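Local structure of lysosome-associated membrane glycoprotein 1 (Mus musculus, 5GV0) at residues L111-T123 with D150-G162. The protein is a heavily glycosylated lysosomal membrane protein whose membrane-proximal luminal domain probably contributes to its assembly with other copies. Sequence-based numbering, arbitrary orientation.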
loop_
_atom_site.group_PDB
_atom_site.type_symbol
_atom_site.label_atom_id
_atom_site.label_comp_id
_atom_site.label_asym_id
_atom_site.label_seq_id
_atom_site.Cartn_x
_atom_site.Cartn_y
_atom_site.Cartn_z
ATOM N N LEU A 111 -2.779 -6.444 6.053
ATOM C CA LEU A 111 -2.491 -5.380 7.014
ATOM C C LEU A 111 -3.694 -5.148 7.936
ATOM O O LEU A 111 -4.030 -4.016 8.278
ATOM C CB LEU A 111 -2.107 -4.085 6.279
ATOM C CG LEU A 111 -1.153 -4.190 5.084
ATOM C CD1 LEU A 111 -0.803 -2.795 4.549
ATOM C CD2 LEU A 111 0.113 -4.966 5.445
ATOM N N GLN A 112 -4.340 -6.235 8.337
ATOM C CA GLN A 112 -5.575 -6.142 9.099
ATOM C C GLN A 112 -5.327 -5.937 10.587
ATOM O O GLN A 112 -4.516 -6.635 11.198
ATOM C CB GLN A 112 -6.418 -7.395 8.884
ATOM C CG GLN A 112 -7.768 -7.356 9.601
ATOM C CD GLN A 112 -8.684 -8.496 9.198
ATOM O OE1 GLN A 112 -9.593 -8.318 8.387
ATOM N NE2 GLN A 112 -8.457 -9.671 9.773
ATOM N N ALA A 113 -6.048 -4.985 11.168
ATOM C CA ALA A 113 -5.969 -4.744 12.597
ATOM C C ALA A 113 -7.269 -4.163 13.124
ATOM O O ALA A 113 -8.104 -3.659 12.370
ATOM C CB ALA A 113 -4.805 -3.807 12.923
ATOM N N THR A 114 -7.425 -4.250 14.438
ATOM C CA THR A 114 -8.540 -3.654 15.141
ATOM C C THR A 114 -8.584 -2.141 14.967
ATOM O O THR A 114 -7.577 -1.457 15.126
ATOM C CB THR A 114 -8.450 -3.976 16.629
ATOM O OG1 THR A 114 -8.320 -5.398 16.800
ATOM C CG2 THR A 114 -9.668 -3.456 17.376
ATOM N N VAL A 115 -9.763 -1.614 14.654
ATOM C CA VAL A 115 -9.950 -0.173 14.560
ATOM C C VAL A 115 -9.559 0.494 15.880
ATOM O O VAL A 115 -10.026 0.088 16.954
ATOM C CB VAL A 115 -11.411 0.162 14.189
ATOM C CG1 VAL A 115 -11.670 1.634 14.327
ATOM C CG2 VAL A 115 -11.702 -0.310 12.772
ATOM N N GLY A 116 -8.682 1.492 15.805
ATOM C CA GLY A 116 -8.166 2.143 16.995
ATOM C C GLY A 116 -6.808 1.631 17.447
ATOM O O GLY A 116 -6.148 2.246 18.291
ATOM N N ASN A 117 -6.409 0.487 16.903
ATOM C CA ASN A 117 -5.067 -0.045 17.087
ATOM C C ASN A 117 -4.297 0.141 15.794
ATOM O O ASN A 117 -4.880 0.480 14.768
ATOM C CB ASN A 117 -5.103 -1.527 17.465
ATOM C CG ASN A 117 -5.496 -1.757 18.906
ATOM O OD1 ASN A 117 -5.566 -0.828 19.702
ATOM N ND2 ASN A 117 -5.739 -3.018 19.255
ATOM N N SER A 118 -2.991 -0.082 15.838
ATOM C CA SER A 118 -2.194 -0.071 14.612
ATOM C C SER A 118 -1.686 -1.466 14.261
ATOM O O SER A 118 -1.488 -2.313 15.140
ATOM C CB SER A 118 -1.018 0.912 14.739
ATOM O OG SER A 118 -0.153 0.593 15.823
ATOM N N TYR A 119 -1.524 -1.705 12.964
ATOM C CA TYR A 119 -0.914 -2.930 12.461
ATOM C C TYR A 119 0.577 -2.702 12.350
ATOM O O TYR A 119 0.993 -1.672 11.832
ATOM C CB TYR A 119 -1.485 -3.319 11.091
ATOM C CG TYR A 119 -0.811 -4.526 10.470
ATOM C CD1 TYR A 119 -1.226 -5.810 10.789
ATOM C CD2 TYR A 119 0.240 -4.382 9.570
ATOM C CE1 TYR A 119 -0.611 -6.920 10.236
ATOM C CE2 TYR A 119 0.861 -5.489 9.011
ATOM C CZ TYR A 119 0.427 -6.752 9.346
ATOM O OH TYR A 119 1.037 -7.864 8.790
ATOM N N LYS A 120 1.378 -3.654 12.818
ATOM C CA LYS A 120 2.828 -3.544 12.691
ATOM C C LYS A 120 3.440 -4.874 12.276
ATOM O O LYS A 120 3.079 -5.929 12.802
ATOM C CB LYS A 120 3.453 -3.064 14.003
ATOM C CG LYS A 120 4.950 -2.773 13.897
ATOM C CD LYS A 120 5.500 -2.202 15.193
ATOM C CE LYS A 120 6.998 -1.962 15.082
ATOM N NZ LYS A 120 7.592 -1.562 16.386
ATOM N N CYS A 121 4.371 -4.826 11.330
ATOM C CA CYS A 121 5.076 -6.032 10.931
ATOM C C CYS A 121 6.422 -5.678 10.324
ATOM O O CYS A 121 6.509 -4.792 9.480
ATOM C CB CYS A 121 4.235 -6.834 9.940
ATOM S SG CYS A 121 4.858 -8.531 9.687
ATOM N N ASN A 122 7.468 -6.371 10.768
ATOM C CA ASN A 122 8.823 -6.178 10.255
ATOM C C ASN A 122 9.268 -7.359 9.398
ATOM O O ASN A 122 10.424 -7.446 8.984
ATOM C CB ASN A 122 9.802 -5.970 11.414
ATOM C CG ASN A 122 9.593 -4.648 12.120
ATOM O OD1 ASN A 122 9.508 -3.598 11.483
ATOM N ND2 ASN A 122 9.497 -4.690 13.443
ATOM N N THR A 123 8.339 -8.276 9.152
ATOM C CA THR A 123 8.584 -9.422 8.285
ATOM C C THR A 123 8.006 -9.120 6.912
ATOM O O THR A 123 6.830 -8.801 6.788
ATOM C CB THR A 123 7.953 -10.713 8.845
ATOM O OG1 THR A 123 8.524 -11.006 10.125
ATOM C CG2 THR A 123 8.210 -11.895 7.912
ATOM N N ASP A 150 -3.851 12.040 16.943
ATOM C CA ASP A 150 -2.905 12.138 15.830
ATOM C C ASP A 150 -1.668 11.236 15.964
ATOM O O ASP A 150 -0.570 11.593 15.535
ATOM C CB ASP A 150 -2.476 13.599 15.655
ATOM C CG ASP A 150 -3.616 14.479 15.192
ATOM O OD1 ASP A 150 -4.283 14.151 14.178
ATOM O OD2 ASP A 150 -3.859 15.501 15.849
ATOM N N ARG A 151 -1.863 10.040 16.511
ATOM C CA ARG A 151 -0.759 9.104 16.685
ATOM C C ARG A 151 -1.251 7.669 16.600
ATOM O O ARG A 151 -2.450 7.426 16.706
ATOM C CB ARG A 151 -0.057 9.333 18.021
ATOM C CG ARG A 151 -0.933 9.070 19.236
ATOM C CD ARG A 151 -0.156 9.381 20.493
ATOM N NE ARG A 151 -0.933 9.164 21.713
ATOM C CZ ARG A 151 -0.441 9.372 22.929
ATOM N NH1 ARG A 151 0.813 9.786 23.061
ATOM N NH2 ARG A 151 -1.182 9.164 24.006
ATOM N N PHE A 152 -0.323 6.733 16.390
ATOM C CA PHE A 152 -0.664 5.314 16.323
ATOM C C PHE A 152 -1.274 4.834 17.620
ATOM O O PHE A 152 -0.789 5.181 18.701
ATOM C CB PHE A 152 0.566 4.452 16.038
ATOM C CG PHE A 152 1.056 4.516 14.617
ATOM C CD1 PHE A 152 0.218 4.196 13.559
ATOM C CD2 PHE A 152 2.379 4.853 14.350
ATOM C CE1 PHE A 152 0.686 4.240 12.246
ATOM C CE2 PHE A 152 2.853 4.896 13.041
ATOM C CZ PHE A 152 2.005 4.593 11.990
ATOM N N GLY A 153 -2.312 4.011 17.503
ATOM C CA GLY A 153 -2.833 3.284 18.643
ATOM C C GLY A 153 -1.954 2.093 18.977
ATOM O O GLY A 153 -0.935 1.843 18.326
ATOM N N SER A 154 -2.352 1.343 19.996
ATOM C CA SER A 154 -1.569 0.203 20.451
ATOM C C SER A 154 -1.312 -0.807 19.339
ATOM O O SER A 154 -2.157 -1.036 18.470
ATOM C CB SER A 154 -2.271 -0.480 21.613
ATOM O OG SER A 154 -2.399 0.422 22.688
ATOM N N VAL A 155 -0.131 -1.403 19.385
ATOM C CA VAL A 155 0.367 -2.232 18.295
ATOM C C VAL A 155 -0.178 -3.660 18.282
ATOM O O VAL A 155 -0.145 -4.367 19.293
ATOM C CB VAL A 155 1.907 -2.302 18.344
ATOM C CG1 VAL A 155 2.435 -3.389 17.425
ATOM C CG2 VAL A 155 2.505 -0.951 17.978
ATOM N N GLU A 156 -0.682 -4.074 17.122
ATOM C CA GLU A 156 -0.966 -5.476 16.865
ATOM C C GLU A 156 0.114 -5.978 15.926
ATOM O O GLU A 156 0.112 -5.665 14.739
ATOM C CB GLU A 156 -2.363 -5.667 16.270
ATOM C CG GLU A 156 -3.457 -5.098 17.160
ATOM C CD GLU A 156 -4.858 -5.475 16.730
ATOM O OE1 GLU A 156 -5.055 -5.865 15.557
ATOM O OE2 GLU A 156 -5.766 -5.387 17.578
ATOM N N GLU A 157 1.060 -6.732 16.468
ATOM C CA GLU A 157 2.226 -7.151 15.701
ATOM C C GLU A 157 1.979 -8.489 15.023
ATOM O O GLU A 157 1.450 -9.414 15.644
ATOM C CB GLU A 157 3.452 -7.231 16.609
ATOM C CG GLU A 157 4.773 -7.346 15.861
ATOM C CD GLU A 157 5.970 -6.983 16.726
ATOM O OE1 GLU A 157 5.873 -7.095 17.965
ATOM O OE2 GLU A 157 7.010 -6.576 16.164
ATOM N N CYS A 158 2.358 -8.589 13.751
ATOM C CA CYS A 158 2.228 -9.840 13.008
ATOM C C CYS A 158 2.920 -10.982 13.752
ATOM O O CYS A 158 3.978 -10.798 14.351
ATOM C CB CYS A 158 2.799 -9.694 11.599
ATOM S SG CYS A 158 4.577 -9.357 11.531
ATOM N N VAL A 159 2.298 -12.155 13.720
ATOM C CA VAL A 159 2.803 -13.323 14.435
ATOM C C VAL A 159 4.227 -13.672 14.004
ATOM O O VAL A 159 5.053 -14.084 14.822
ATOM C CB VAL A 159 1.870 -14.538 14.222
ATOM C CG1 VAL A 159 2.418 -15.773 14.910
ATOM C CG2 VAL A 159 0.471 -14.221 14.731
ATOM N N GLN A 160 4.515 -13.460 12.724
ATOM C CA GLN A 160 5.800 -13.822 12.136
ATOM C C GLN A 160 6.987 -13.075 12.744
ATOM O O GLN A 160 8.130 -13.526 12.629
ATOM C CB GLN A 160 5.767 -13.585 10.622
ATOM C CG GLN A 160 4.793 -14.478 9.861
ATOM C CD GLN A 160 3.387 -13.910 9.791
ATOM O OE1 GLN A 160 2.998 -13.063 10.599
ATOM N NE2 GLN A 160 2.615 -14.375 8.815
ATOM N N ASP A 161 6.722 -11.940 13.388
ATOM C CA ASP A 161 7.779 -11.168 14.035
ATOM C C ASP A 161 8.245 -11.837 15.325
ATOM O O ASP A 161 9.245 -11.434 15.914
ATOM C CB ASP A 161 7.310 -9.741 14.340
ATOM C CG ASP A 161 7.452 -8.808 13.152
ATOM O OD1 ASP A 161 7.958 -9.244 12.100
ATOM O OD2 ASP A 161 7.062 -7.627 13.281
ATOM N N GLY A 162 7.511 -12.855 15.764
ATOM C CA GLY A 162 7.908 -13.621 16.930
ATOM C C GLY A 162 9.163 -14.429 16.658
ATOM O O GLY A 162 9.461 -14.756 15.508
HETATM O O HOH W 1 -3.812 -7.420 13.688
#
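The carboxylate of Glu156 reaches across from strand 155-157 to the start of the type II turn Thr114-Asn117, its OE1 packed against CB of Ala113 and linked to the carbonyl of Gln112 by a water that donates to both. The backbone N of Thr114 meets Glu156 OE1 from above the carboxylate plane at 3.1 Å, while OG1 of Thr114 gives its proton to the syn lone pair of Glu156 OE2 at 2.7 Å. From the far end of the turn ND2 of Asn117 donates to the same Glu156 OE2 at 2.9 Å, almost straight (166°), the amide and carboxylate planes being 70° apart; four donors, water included, thus fix this carboxylate. Gly116 O receives a straight CA-H contact from Gly153. OG of Ser118, between its backbone N and carbonyl carbon (chi1 59°), reaches Gly153 O and is also bonded to Gln141. Four backbone hydrogen bonds of parallel-strand pairing follow: Ser118 N to Ser154 O, Glu156 N to Ser118 O, Lys120 N to Glu156 O and Cys158 N to Lys120 O. OH of Tyr119 comes near CB of Cys158, and CB of Lys120 lies 3.6 Å from CG1 of Val155. Cys121 is joined to Cys158 by a disulfide (SG to SG 2.0 Å). Just beyond, the carboxylate of Asp161, on a 3-10 turn, takes the backbone N of Asn122 on the syn lone pair of OD2 (2.8 Å) and OG1 of Thr123 on OD1 (2.7 Å). Strand 155-157 is thereby added in parallel beside 118-121, whose other neighbour, 140-144, is antiparallel: a disulfide-locked, mixed-sheet edge in the luminal LAMP domain.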